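PDB 6XSO: cellulase from Uncultured bacterium, which probably hydrolyses internal beta-1,4-glycosidic bonds of cellulose and, as a broad-specificity family 5 endoglucanase, those of related plant polysaccharides such as xylan. Local coordinates for residues 172-176 against 206-210; 182-186 against 233-237; 203-207 against 249-255; 210-214 against 228-232; 214-218 against 260-264. All blocks are in the same frame, centred on the assembly; numbering follows the deposited sequence.

How the contacts relate
Following the chain from strand 168-171, contact 1 (172-176 against 206-210) closes the first loop by laying the residues just after that strand on helix 196-219. Contact 2 (182-186 against 233-237) starts within this loop and crosses contact 1, joining the loops that follow strands 168-171 and 229-232. Contacts 3, 4 and 5 use successive parts of helix 196-219. Contact 3 takes it to helix 249-252 and crosses contact 2. Contact 4 sets it on strand 229-232, and its loop lies wholly within those of contacts 2 and 3. Contact 5 starts at Val-214, where the helical segment of contact 4 ends, reaches the entry to strand 264-270, and crosses contacts 2 and 3.

Contact 1: 172-176 against 206-210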
# COMPACT_ATOMS: atom_id res chain seq x y z
N SER A 172 3.77 5.57 -3.79
CA SER A 172 5.03 5.66 -4.54
C SER A 172 5.62 4.31 -4.94
O SER A 172 6.11 4.15 -6.06
CB SER A 172 6.03 6.44 -3.68
OG SER A 172 6.23 5.82 -2.40
N TYR A 173 5.69 3.36 -4.01
CA TYR A 173 6.38 2.07 -4.17
C TYR A 173 5.97 1.25 -2.94
O TYR A 173 5.63 1.82 -1.90
CB TYR A 173 7.95 2.19 -4.31
CG TYR A 173 8.50 3.13 -3.27
CD1 TYR A 173 8.56 2.75 -1.94
CD2 TYR A 173 8.89 4.43 -3.61
CE1 TYR A 173 8.96 3.62 -0.97
CE2 TYR A 173 9.28 5.32 -2.63
CZ TYR A 173 9.29 4.91 -1.32
OH TYR A 173 9.65 5.81 -0.36
N ASN A 174 6.04 -0.07 -3.07
CA ASN A 174 5.51 -0.96 -2.03
C ASN A 174 6.49 -1.28 -0.91
O ASN A 174 6.43 -0.65 0.16
CB ASN A 174 4.98 -2.24 -2.70
CG ASN A 174 4.46 -3.23 -1.71
OD1 ASN A 174 3.72 -2.85 -0.79
ND2 ASN A 174 4.83 -4.51 -1.87
N GLU A 175 7.38 -2.25 -1.11
CA GLU A 175 8.30 -2.75 -0.08
C GLU A 175 9.70 -2.75 -0.69
O GLU A 175 10.20 -3.78 -1.16
CB GLU A 175 7.87 -4.14 0.45
CG GLU A 175 6.64 -4.07 1.34
CD GLU A 175 6.17 -5.40 1.86
OE1 GLU A 175 6.64 -6.46 1.41
OE2 GLU A 175 5.30 -5.40 2.76
N MET A 176 10.31 -1.57 -0.73
CA MET A 176 11.61 -1.42 -1.38
C MET A 176 12.70 -1.83 -0.41
O MET A 176 12.77 -1.33 0.72
CB MET A 176 11.82 0.04 -1.80
CG MET A 176 12.89 0.17 -2.85
SD MET A 176 13.46 1.84 -3.18
CE MET A 176 11.95 2.75 -3.44
N ILE A 206 15.56 5.56 -0.91
CA ILE A 206 14.15 5.72 -0.53
C ILE A 206 13.74 7.17 -0.70
O ILE A 206 12.70 7.48 -1.30
CB ILE A 206 13.92 5.24 0.92
CG1 ILE A 206 14.04 3.72 1.02
CG2 ILE A 206 12.54 5.76 1.41
CD1 ILE A 206 12.90 2.96 0.44
N ASN A 207 14.53 8.08 -0.14
CA ASN A 207 14.16 9.49 -0.18
C ASN A 207 14.20 10.04 -1.59
O ASN A 207 13.34 10.85 -1.94
CB ASN A 207 15.04 10.29 0.77
CG ASN A 207 14.83 9.91 2.22
OD1 ASN A 207 13.76 9.40 2.59
ND2 ASN A 207 15.83 10.16 3.04
N GLY A 208 15.12 9.54 -2.41
CA GLY A 208 15.17 9.94 -3.81
C GLY A 208 13.97 9.47 -4.60
O GLY A 208 13.36 10.24 -5.34
N TYR A 209 13.60 8.19 -4.45
CA TYR A 209 12.41 7.69 -5.13
C TYR A 209 11.16 8.44 -4.67
O TYR A 209 10.29 8.78 -5.49
CB TYR A 209 12.27 6.19 -4.92
CG TYR A 209 13.09 5.33 -5.86
CD1 TYR A 209 12.80 5.30 -7.23
CD2 TYR A 209 14.16 4.55 -5.40
CE1 TYR A 209 13.54 4.53 -8.10
CE2 TYR A 209 14.89 3.75 -6.28
CZ TYR A 209 14.57 3.76 -7.62
OH TYR A 209 15.22 2.99 -8.56
N ALA A 210 11.07 8.75 -3.37
CA ALA A 210 9.93 9.50 -2.86
C ALA A 210 9.83 10.88 -3.51
O ALA A 210 8.75 11.30 -3.93
CB ALA A 210 10.02 9.62 -1.34
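Met-176 and Tyr-209 form a Met-aromatic contact, with SD of Met-176 4.5 Å from the centroid of the Tyr-209 ring and approaching it obliquely. The methyl CE of Met-176 comes closer still, 3.5 Å from CD2 of Tyr-209. A bend at chi3 (-50°) folds this methyl back over the centre of the Tyr-173 ring, so one flexible thioether serves two aromatic rings. Over the opposite face of Tyr-173, toward its rim, lies OG of Ser-172.

Mostly apolar packing completes it. CD1 of Ile-206 touches SD of Met-176 at 3.8 Å, while the methyl CG2 of Ile-206 meets hydroxyl OH of Tyr-173 at 3.4 Å. CE2 of Tyr-173 also rests 3.9 Å from CB of Tyr-209, and small Ala-210 lets the phenol end lie close to the helix.

Both tyrosines keep a polar tip in this buried setting: OH of Tyr-173 is hydrogen-bonded to Asn-232 O, and OH of Tyr-209 to Asn-142. The arrangement belongs to a (beta/alpha)8 barrel, where a loop leaving the C-terminal end of a strand packs on an outer helix; Asn-174 and Glu-175 probably correspond to the Asn-Glu motif of family 5, whose glutamate is the general acid.

Contact 2: 182-186 against 233-237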
# COMPACT_ATOMS: atom_id res chain seq x y z
N SER A 182 17.23 -6.86 2.61
CA SER A 182 17.09 -6.79 4.06
C SER A 182 15.68 -6.38 4.46
O SER A 182 15.19 -5.32 4.04
CB SER A 182 18.04 -5.74 4.63
OG SER A 182 19.40 -6.04 4.39
N TRP A 183 15.06 -7.18 5.32
CA TRP A 183 13.85 -6.76 6.02
C TRP A 183 14.23 -6.00 7.29
O TRP A 183 15.40 -5.93 7.68
CB TRP A 183 12.94 -7.98 6.31
CG TRP A 183 12.45 -8.61 5.04
CD1 TRP A 183 12.90 -9.76 4.46
CD2 TRP A 183 11.46 -8.07 4.16
NE1 TRP A 183 12.26 -9.98 3.27
CE2 TRP A 183 11.35 -8.96 3.07
CE3 TRP A 183 10.61 -6.96 4.20
CZ2 TRP A 183 10.46 -8.76 2.02
CZ3 TRP A 183 9.73 -6.75 3.15
CH2 TRP A 183 9.66 -7.64 2.08
N CYS A 184 13.21 -5.42 7.94
CA CYS A 184 13.31 -4.82 9.27
C CYS A 184 13.95 -3.43 9.24
O CYS A 184 13.37 -2.46 9.71
CB CYS A 184 14.04 -5.72 10.27
SG CYS A 184 13.37 -7.38 10.39
N PHE A 185 15.16 -3.34 8.68
CA PHE A 185 15.85 -2.07 8.51
C PHE A 185 16.95 -2.26 7.47
O PHE A 185 17.41 -3.38 7.23
CB PHE A 185 16.38 -1.54 9.85
CG PHE A 185 17.32 -2.47 10.56
CD1 PHE A 185 18.68 -2.50 10.26
CD2 PHE A 185 16.84 -3.32 11.56
CE1 PHE A 185 19.54 -3.37 10.93
CE2 PHE A 185 17.70 -4.19 12.22
CZ PHE A 185 19.04 -4.22 11.90
N ALA A 186 17.36 -1.16 6.85
CA ALA A 186 18.34 -1.25 5.78
C ALA A 186 19.65 -1.83 6.31
O ALA A 186 20.17 -1.40 7.35
CB ALA A 186 18.59 0.11 5.14
N THR A 233 7.87 3.82 3.84
CA THR A 233 9.18 3.67 4.45
C THR A 233 9.95 2.54 3.77
O THR A 233 9.37 1.70 3.06
CB THR A 233 9.01 3.31 5.92
OG1 THR A 233 8.20 2.13 5.99
CG2 THR A 233 8.36 4.43 6.70
N TYR A 234 11.26 2.51 4.01
CA TYR A 234 12.10 1.36 3.70
C TYR A 234 11.38 0.07 4.08
O TYR A 234 10.99 -0.10 5.23
CB TYR A 234 13.47 1.44 4.46
CG TYR A 234 14.30 0.22 4.14
CD1 TYR A 234 14.19 -0.93 4.87
CD2 TYR A 234 15.16 0.21 3.04
CE1 TYR A 234 14.88 -2.09 4.52
CE2 TYR A 234 15.85 -0.92 2.70
CZ TYR A 234 15.70 -2.07 3.43
OH TYR A 234 16.40 -3.19 3.06
N ALA A 235 11.21 -0.84 3.11
CA ALA A 235 10.58 -2.15 3.29
C ALA A 235 9.13 -2.08 3.77
O ALA A 235 8.54 -3.12 4.13
CB ALA A 235 11.39 -3.07 4.22
N ALA A 236 8.52 -0.89 3.76
CA ALA A 236 7.27 -0.65 4.49
C ALA A 236 7.40 -1.07 5.97
O ALA A 236 6.42 -1.40 6.64
CB ALA A 236 6.07 -1.29 3.78
N ALA A 237 8.62 -1.04 6.49
CA ALA A 237 8.87 -1.37 7.89
C ALA A 237 8.23 -0.32 8.79
O ALA A 237 8.14 0.86 8.45
CB ALA A 237 10.38 -1.45 8.14
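Tyr-234 reaches across to the loop 182-186 with its whole side chain. Its CG stands anti to the backbone N (chi1 178°), which directs the ring at Ala-186 and Ser-182. CB packs beside the ring of Tyr-203. Next, CD1 and CE1 run under the backbone of Ala-186, whose N is 3.5 Å from CE1 of Tyr-234, over the ring face. Over the same face, above the other side of the ring, CB of Ala-186 lies 3.8 Å from CE2 of Tyr-234, a CH-pi contact; the alanine is small enough for its methyl to sit directly on the ring. At the tip, OH of Tyr-234 donates to O of Ser-182 at 2.6 Å, with that oxygen near the ring plane, and is also hydrogen-bonded to Asp-178 N. A phenylalanine here would probably keep the CH-pi contact but leave the carbonyl of Ser-182 and the amide of Asp-178 without their shared partner.

Alanines finish the contact: CB of Ala-235 lies 4.0 Å from CE3 of Trp-183, and CB of Ala-237 is 3.5 Å from O of Cys-184. Chemically, the one phenol donates to a carbonyl and accepts from an amide, tying backbone groups of the 178-186 loop to the loop after strand 229-232, with apolar packing around it.

Contact 3: 203-207 against 249-255; sequences YNAIN and DPLSKLV
Asn-207 binds the backbone of residues 253-255 with both ends of its amide. Its OD1 accepts from N of Val-255 at 2.9 Å (N-H...O 164°), although the donor stands well above the plane of the Asn-207 carbonyl and so is not on a lone pair. ND2 of Asn-207 donates to O of Lys-253 at 3.1 Å, and here the bond lies in the plane of the amide and of the accepting carbonyl. Asparagine suits the place: its amide carries donor and acceptor on the same carbon, CG. A water donates to O of Asn-207 and to O of Val-255, bridging the two segments' backbones.

These bonds fasten helix 196-219, on the outside of the (beta/alpha)8 barrel, to the turn that follows helix 249-252 in the connection between strands 229-232 and 264-270.

One helical turn earlier, Tyr-203 receives CB of Lys-253 over one ring face, 3.9 Å from the centroid of Tyr-203, before the lysine bends at chi2 (-72°) and its end leads away. Asp-249 O lies over the same face, toward the rim. The phenol OH of Tyr-203 rests 3.5 Å from CB of Asp-249 and is hydrogen-bonded to Ala-186 N. With a leucine in place of Tyr-203, the amide of Ala-186 would probably lose its partner and Lys-253 the ring on which it lies. Deeper in, CG2 of Ile-206 meets CD1 of Leu-254 at 3.8 Å.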
# COMPACT_ATOMS: atom_id res chain seq x y z
N TYR A 203 18.65 4.63 2.54
CA TYR A 203 17.75 5.73 2.89
C TYR A 203 17.86 6.88 1.91
O TYR A 203 16.85 7.53 1.60
CB TYR A 203 17.93 6.14 4.36
CG TYR A 203 17.66 4.98 5.29
CD1 TYR A 203 16.43 4.32 5.29
CD2 TYR A 203 18.61 4.53 6.17
CE1 TYR A 203 16.19 3.25 6.13
CE2 TYR A 203 18.37 3.46 7.01
CZ TYR A 203 17.16 2.81 6.98
OH TYR A 203 16.91 1.74 7.80
N ASN A 204 19.05 7.14 1.36
CA ASN A 204 19.14 8.12 0.28
C ASN A 204 18.28 7.70 -0.91
O ASN A 204 17.64 8.55 -1.56
CB ASN A 204 20.59 8.27 -0.17
CG ASN A 204 21.43 9.10 0.78
OD1 ASN A 204 20.94 9.66 1.77
ND2 ASN A 204 22.73 9.19 0.48
N ALA A 205 18.29 6.41 -1.24
CA ALA A 205 17.49 5.91 -2.37
C ALA A 205 15.99 6.00 -2.10
O ALA A 205 15.23 6.44 -2.96
CB ALA A 205 17.88 4.47 -2.70
N ILE A 206 15.56 5.56 -0.91
CA ILE A 206 14.15 5.72 -0.53
C ILE A 206 13.74 7.17 -0.70
O ILE A 206 12.70 7.48 -1.30
CB ILE A 206 13.92 5.24 0.92
CG1 ILE A 206 14.04 3.72 1.02
CG2 ILE A 206 12.54 5.76 1.41
CD1 ILE A 206 12.90 2.96 0.44
N ASN A 207 14.53 8.08 -0.14
CA ASN A 207 14.16 9.49 -0.18
C ASN A 207 14.20 10.04 -1.59
O ASN A 207 13.34 10.85 -1.94
CB ASN A 207 15.04 10.29 0.77
CG ASN A 207 14.83 9.91 2.22
OD1 ASN A 207 13.76 9.40 2.59
ND2 ASN A 207 15.83 10.16 3.04
N ASP A 249 15.14 3.22 12.36
CA ASP A 249 15.75 3.95 11.26
C ASP A 249 14.83 4.09 10.04
O ASP A 249 14.85 5.17 9.43
CB ASP A 249 17.10 3.32 10.87
CG ASP A 249 18.17 3.43 11.97
OD1 ASP A 249 17.89 3.89 13.10
OD2 ASP A 249 19.32 3.06 11.68
N PRO A 250 14.04 3.09 9.62
CA PRO A 250 13.10 3.33 8.50
C PRO A 250 12.14 4.48 8.75
O PRO A 250 11.70 5.15 7.80
CB PRO A 250 12.38 1.98 8.36
CG PRO A 250 13.43 0.99 8.81
CD PRO A 250 14.07 1.67 10.02
N LEU A 251 11.82 4.75 10.01
CA LEU A 251 10.95 5.87 10.33
C LEU A 251 11.73 7.19 10.42
O LEU A 251 11.32 8.20 9.84
CB LEU A 251 10.21 5.64 11.65
CG LEU A 251 9.47 4.33 11.88
CD1 LEU A 251 8.61 4.43 13.14
CD2 LEU A 251 8.58 3.92 10.71
N SER A 252 12.84 7.18 11.15
CA SER A 252 13.54 8.42 11.43
C SER A 252 14.35 8.91 10.25
O SER A 252 14.68 10.10 10.20
CB SER A 252 14.47 8.25 12.62
OG SER A 252 15.57 7.42 12.29
N LYS A 253 14.70 8.03 9.32
CA LYS A 253 15.52 8.39 8.17
C LYS A 253 14.70 8.67 6.91
O LYS A 253 15.29 8.92 5.85
CB LYS A 253 16.55 7.28 7.90
CG LYS A 253 17.47 6.95 9.05
CD LYS A 253 18.47 8.01 9.32
CE LYS A 253 19.40 7.55 10.44
NZ LYS A 253 20.21 8.69 10.94
N LEU A 254 13.38 8.65 7.01
CA LEU A 254 12.52 9.04 5.89
C LEU A 254 12.44 10.55 5.84
O LEU A 254 12.23 11.21 6.87
CB LEU A 254 11.12 8.44 6.09
CG LEU A 254 10.13 8.73 4.97
CD1 LEU A 254 10.60 8.14 3.64
CD2 LEU A 254 8.75 8.21 5.28
N VAL A 255 12.63 11.12 4.65
CA VAL A 255 12.53 12.55 4.43
C VAL A 255 11.30 12.81 3.58
O VAL A 255 11.16 12.24 2.48
CB VAL A 255 13.80 13.11 3.77
CG1 VAL A 255 13.54 14.54 3.30
CG2 VAL A 255 14.99 13.05 4.72
O HOH W 1 12.31 12.64 -0.03

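Contact 4: 210-214 against 228-232; sequences ARSFV and NLIVN
Phe-213 carries the only aromatic ring of this contact, and strand 229-232 meets it obliquely rather than squarely over a face. Its CE2 lies 3.4 Å from O of Ile-230 and 3.8 Å from CB of Leu-229, while CD2 of Phe-213 is 3.9 Å from CG1 of Val-231. The ring thus rests along three consecutive residues, placed there by a CG anti to the backbone N (chi1 161°). From the neighbouring outer helix 140-161, Trp-154 meets the Phe-213 ring edge-to-face. A large, flat, apolar residue suits this slot because it fills the space between helix and sheet without needing a polar partner.

Leu-229 and Val-231 turn their side chains toward the helix, whereas Ile-230 turns its own away and packs on Leu-169 and Gln-267 of the flanking strands. This is the layered build of a (beta/alpha)8 barrel. Strand 168-171, helix 196-219 and the adjacent parallel strand 229-232 make a beta-alpha-beta crossover, in which the helix runs back against the strand: the short axes are 9.3 Å apart and 165° from parallel.

Ala-210 marks the close end of the contact, its CB 3.9 Å from CG1 of Val-231, since a methyl lets the helix backbone come near. Toward the other end, beta-branched Val-214 makes a looser touch, its CG2 4.3 Å from CD1 of Leu-229.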
# COMPACT_ATOMS: atom_id res chain seq x y z
N ALA A 210 11.07 8.75 -3.37
CA ALA A 210 9.93 9.50 -2.86
C ALA A 210 9.83 10.88 -3.51
O ALA A 210 8.75 11.30 -3.93
CB ALA A 210 10.02 9.62 -1.34
N ARG A 211 10.96 11.60 -3.60
CA ARG A 211 11.02 12.89 -4.27
C ARG A 211 10.64 12.76 -5.74
O ARG A 211 9.87 13.57 -6.28
CB ARG A 211 12.45 13.43 -4.23
CG ARG A 211 12.92 14.10 -2.98
CD ARG A 211 14.15 14.99 -3.30
NE ARG A 211 15.22 14.31 -4.05
CZ ARG A 211 16.15 13.51 -3.50
NH1 ARG A 211 16.14 13.24 -2.21
NH2 ARG A 211 17.09 12.96 -4.26
N SER A 212 11.22 11.77 -6.41
CA SER A 212 10.96 11.57 -7.83
C SER A 212 9.48 11.33 -8.08
O SER A 212 8.92 11.85 -9.04
CB SER A 212 11.78 10.39 -8.35
OG SER A 212 13.10 10.78 -8.68
N PHE A 213 8.84 10.51 -7.22
CA PHE A 213 7.41 10.22 -7.33
C PHE A 213 6.60 11.49 -7.22
O PHE A 213 5.77 11.79 -8.08
CB PHE A 213 7.05 9.25 -6.21
CG PHE A 213 5.59 9.16 -5.87
CD1 PHE A 213 4.67 8.63 -6.76
CD2 PHE A 213 5.15 9.57 -4.62
CE1 PHE A 213 3.32 8.51 -6.40
CE2 PHE A 213 3.83 9.45 -4.24
CZ PHE A 213 2.91 8.91 -5.13
N VAL A 214 6.82 12.26 -6.15
CA VAL A 214 6.03 13.47 -5.94
C VAL A 214 6.24 14.43 -7.10
O VAL A 214 5.28 14.97 -7.67
CB VAL A 214 6.36 14.11 -4.59
CG1 VAL A 214 5.75 15.48 -4.48
CG2 VAL A 214 5.84 13.22 -3.45
N ASN A 228 -3.94 13.56 -3.05
CA ASN A 228 -3.28 13.00 -1.88
C ASN A 228 -2.40 11.85 -2.29
O ASN A 228 -2.85 10.90 -2.95
CB ASN A 228 -4.35 12.65 -0.86
CG ASN A 228 -4.96 13.89 -0.27
OD1 ASN A 228 -4.25 14.83 0.08
ND2 ASN A 228 -6.29 13.92 -0.19
N LEU A 229 -1.12 11.96 -1.94
CA LEU A 229 -0.09 11.02 -2.33
C LEU A 229 0.53 10.38 -1.10
O LEU A 229 0.49 10.93 0.00
CB LEU A 229 1.02 11.73 -3.12
CG LEU A 229 0.60 12.61 -4.29
CD1 LEU A 229 1.80 13.24 -4.95
CD2 LEU A 229 -0.16 11.76 -5.28
N ILE A 230 1.08 9.19 -1.29
CA ILE A 230 1.54 8.35 -0.18
C ILE A 230 2.95 7.88 -0.50
O ILE A 230 3.21 7.39 -1.61
CB ILE A 230 0.62 7.12 -0.01
CG1 ILE A 230 -0.84 7.52 0.14
CG2 ILE A 230 1.10 6.25 1.13
CD1 ILE A 230 -1.77 6.39 -0.27
N VAL A 231 3.86 8.02 0.47
CA VAL A 231 5.23 7.52 0.34
C VAL A 231 5.45 6.48 1.44
O VAL A 231 4.98 6.66 2.57
CB VAL A 231 6.30 8.63 0.38
CG1 VAL A 231 6.15 9.53 -0.83
CG2 VAL A 231 6.23 9.43 1.66
N ASN A 232 6.15 5.40 1.10
CA ASN A 232 6.36 4.29 2.02
C ASN A 232 7.76 4.33 2.63
O ASN A 232 8.73 4.81 2.03
CB ASN A 232 6.14 2.94 1.33
CG ASN A 232 4.69 2.71 0.92
OD1 ASN A 232 3.91 3.64 0.79
ND2 ASN A 232 4.33 1.45 0.72

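Contact 5: 214-218 against 260-264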
# COMPACT_ATOMS: atom_id res chain seq x y z
N VAL A 214 6.82 12.26 -6.15
CA VAL A 214 6.03 13.47 -5.94
C VAL A 214 6.24 14.43 -7.10
O VAL A 214 5.28 14.97 -7.67
CB VAL A 214 6.36 14.11 -4.59
CG1 VAL A 214 5.75 15.48 -4.48
CG2 VAL A 214 5.84 13.22 -3.45
N ASN A 215 7.50 14.65 -7.49
CA ASN A 215 7.78 15.60 -8.55
C ASN A 215 7.15 15.17 -9.87
O ASN A 215 6.62 16.00 -10.61
CB ASN A 215 9.29 15.76 -8.72
CG ASN A 215 9.95 16.46 -7.54
OD1 ASN A 215 9.28 17.10 -6.72
ND2 ASN A 215 11.27 16.35 -7.45
N ALA A 216 7.20 13.87 -10.18
CA ALA A 216 6.64 13.40 -11.44
C ALA A 216 5.12 13.57 -11.43
O ALA A 216 4.53 14.01 -12.43
CB ALA A 216 7.01 11.94 -11.65
N VAL A 217 4.49 13.24 -10.31
CA VAL A 217 3.04 13.32 -10.26
C VAL A 217 2.58 14.77 -10.30
O VAL A 217 1.74 15.16 -11.11
CB VAL A 217 2.50 12.60 -9.01
CG1 VAL A 217 1.00 12.89 -8.86
CG2 VAL A 217 2.75 11.11 -9.07
N ARG A 218 3.13 15.60 -9.41
CA ARG A 218 2.68 16.99 -9.34
C ARG A 218 3.00 17.73 -10.63
O ARG A 218 2.27 18.66 -11.00
CB ARG A 218 3.29 17.69 -8.14
CG ARG A 218 3.10 16.92 -6.84
CD ARG A 218 2.05 17.58 -6.00
NE ARG A 218 1.92 16.99 -4.68
CZ ARG A 218 0.81 16.37 -4.27
NH1 ARG A 218 -0.23 16.25 -5.09
NH2 ARG A 218 0.75 15.88 -3.04
N GLU A 260 5.85 19.33 0.16
CA GLU A 260 4.69 18.57 0.61
C GLU A 260 4.32 18.99 2.03
O GLU A 260 5.19 19.27 2.86
CB GLU A 260 4.99 17.08 0.55
CG GLU A 260 5.22 16.57 -0.86
CD GLU A 260 3.99 16.73 -1.73
OE1 GLU A 260 2.93 16.24 -1.30
OE2 GLU A 260 4.07 17.36 -2.82
N ARG A 261 3.01 19.07 2.28
CA ARG A 261 2.52 19.40 3.62
C ARG A 261 1.11 18.86 3.85
O ARG A 261 0.89 18.07 4.78
CB ARG A 261 2.57 20.91 3.89
CG ARG A 261 2.28 21.25 5.34
CD ARG A 261 2.28 22.75 5.59
NE ARG A 261 0.97 23.34 5.39
CZ ARG A 261 0.69 24.26 4.45
NH1 ARG A 261 1.63 24.70 3.63
NH2 ARG A 261 -0.54 24.74 4.36
N ASP A 262 0.15 19.29 3.04
CA ASP A 262 -1.25 18.99 3.30
C ASP A 262 -1.81 17.85 2.47
O ASP A 262 -2.94 17.43 2.71
CB ASP A 262 -2.12 20.22 3.07
CG ASP A 262 -1.81 21.32 4.02
OD1 ASP A 262 -1.37 21.04 5.14
OD2 ASP A 262 -2.01 22.48 3.63
N HIS A 263 -1.03 17.31 1.53
CA HIS A 263 -1.52 16.29 0.61
C HIS A 263 -0.55 15.14 0.52
O HIS A 263 -0.39 14.52 -0.54
CB HIS A 263 -1.84 16.88 -0.76
CG HIS A 263 -2.96 17.86 -0.74
ND1 HIS A 263 -4.25 17.51 -0.41
CD2 HIS A 263 -2.98 19.19 -1.01
CE1 HIS A 263 -5.02 18.58 -0.47
NE2 HIS A 263 -4.27 19.61 -0.83
N ILE A 264 0.07 14.78 1.65
CA ILE A 264 1.05 13.71 1.73
C ILE A 264 0.78 12.85 2.96
O ILE A 264 0.44 13.36 4.04
CB ILE A 264 2.48 14.30 1.75
CG1 ILE A 264 3.53 13.20 1.61
CG2 ILE A 264 2.73 15.09 3.05
CD1 ILE A 264 3.50 12.52 0.28
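NH2 of Arg-218 is shared between two acceptors of the facing loop: it donates to OE1 of Glu-260 at 2.8 Å, nearly straight at 177°, and weakly to O of His-263 at 3.1 Å. Beside it, NE of Arg-218 donates to OE2 of Glu-260 at 2.9 Å. The arginine therefore grips the carboxylate side-on, NE and one NH2 hydrogen each taking a separate oxygen on its syn side. The guanidinium and carboxylate planes are only 12° apart, which lets both bonds of the salt bridge run almost within the two flat groups. Arg-218 attains this position through a bend at chi2 (-105°), away from the usual staggered values, and Glu-260 is bent at chi2 as well.

The contact ties the C-terminal part of helix 196-219 to the loop that enters strand 264-270, at the N-terminal end of the barrel strands. In a (beta/alpha)8 barrel this is the end remote from the substrate cleft, and the other nitrogen of Arg-218, NH1, serves the same region by bonding to O of Asn-224 and of Arg-227.

Arginine suits a place with so many acceptors, since its flat cation presents N-H groups along its whole rim; these fix its rotation and would probably stabilise the negative charge of Glu-260. His-263 O also accepts from Leu-229 N, and His-263 ND1 is hydrogen-bonded to Asn-228. One turn before Arg-218, the methyl CG1 of Val-214 lies alongside the carboxylate, a close 3.0 Å from OE2 of Glu-260, and CG2 of Val-214 approaches CD1 of Ile-264 at 4.5 Å.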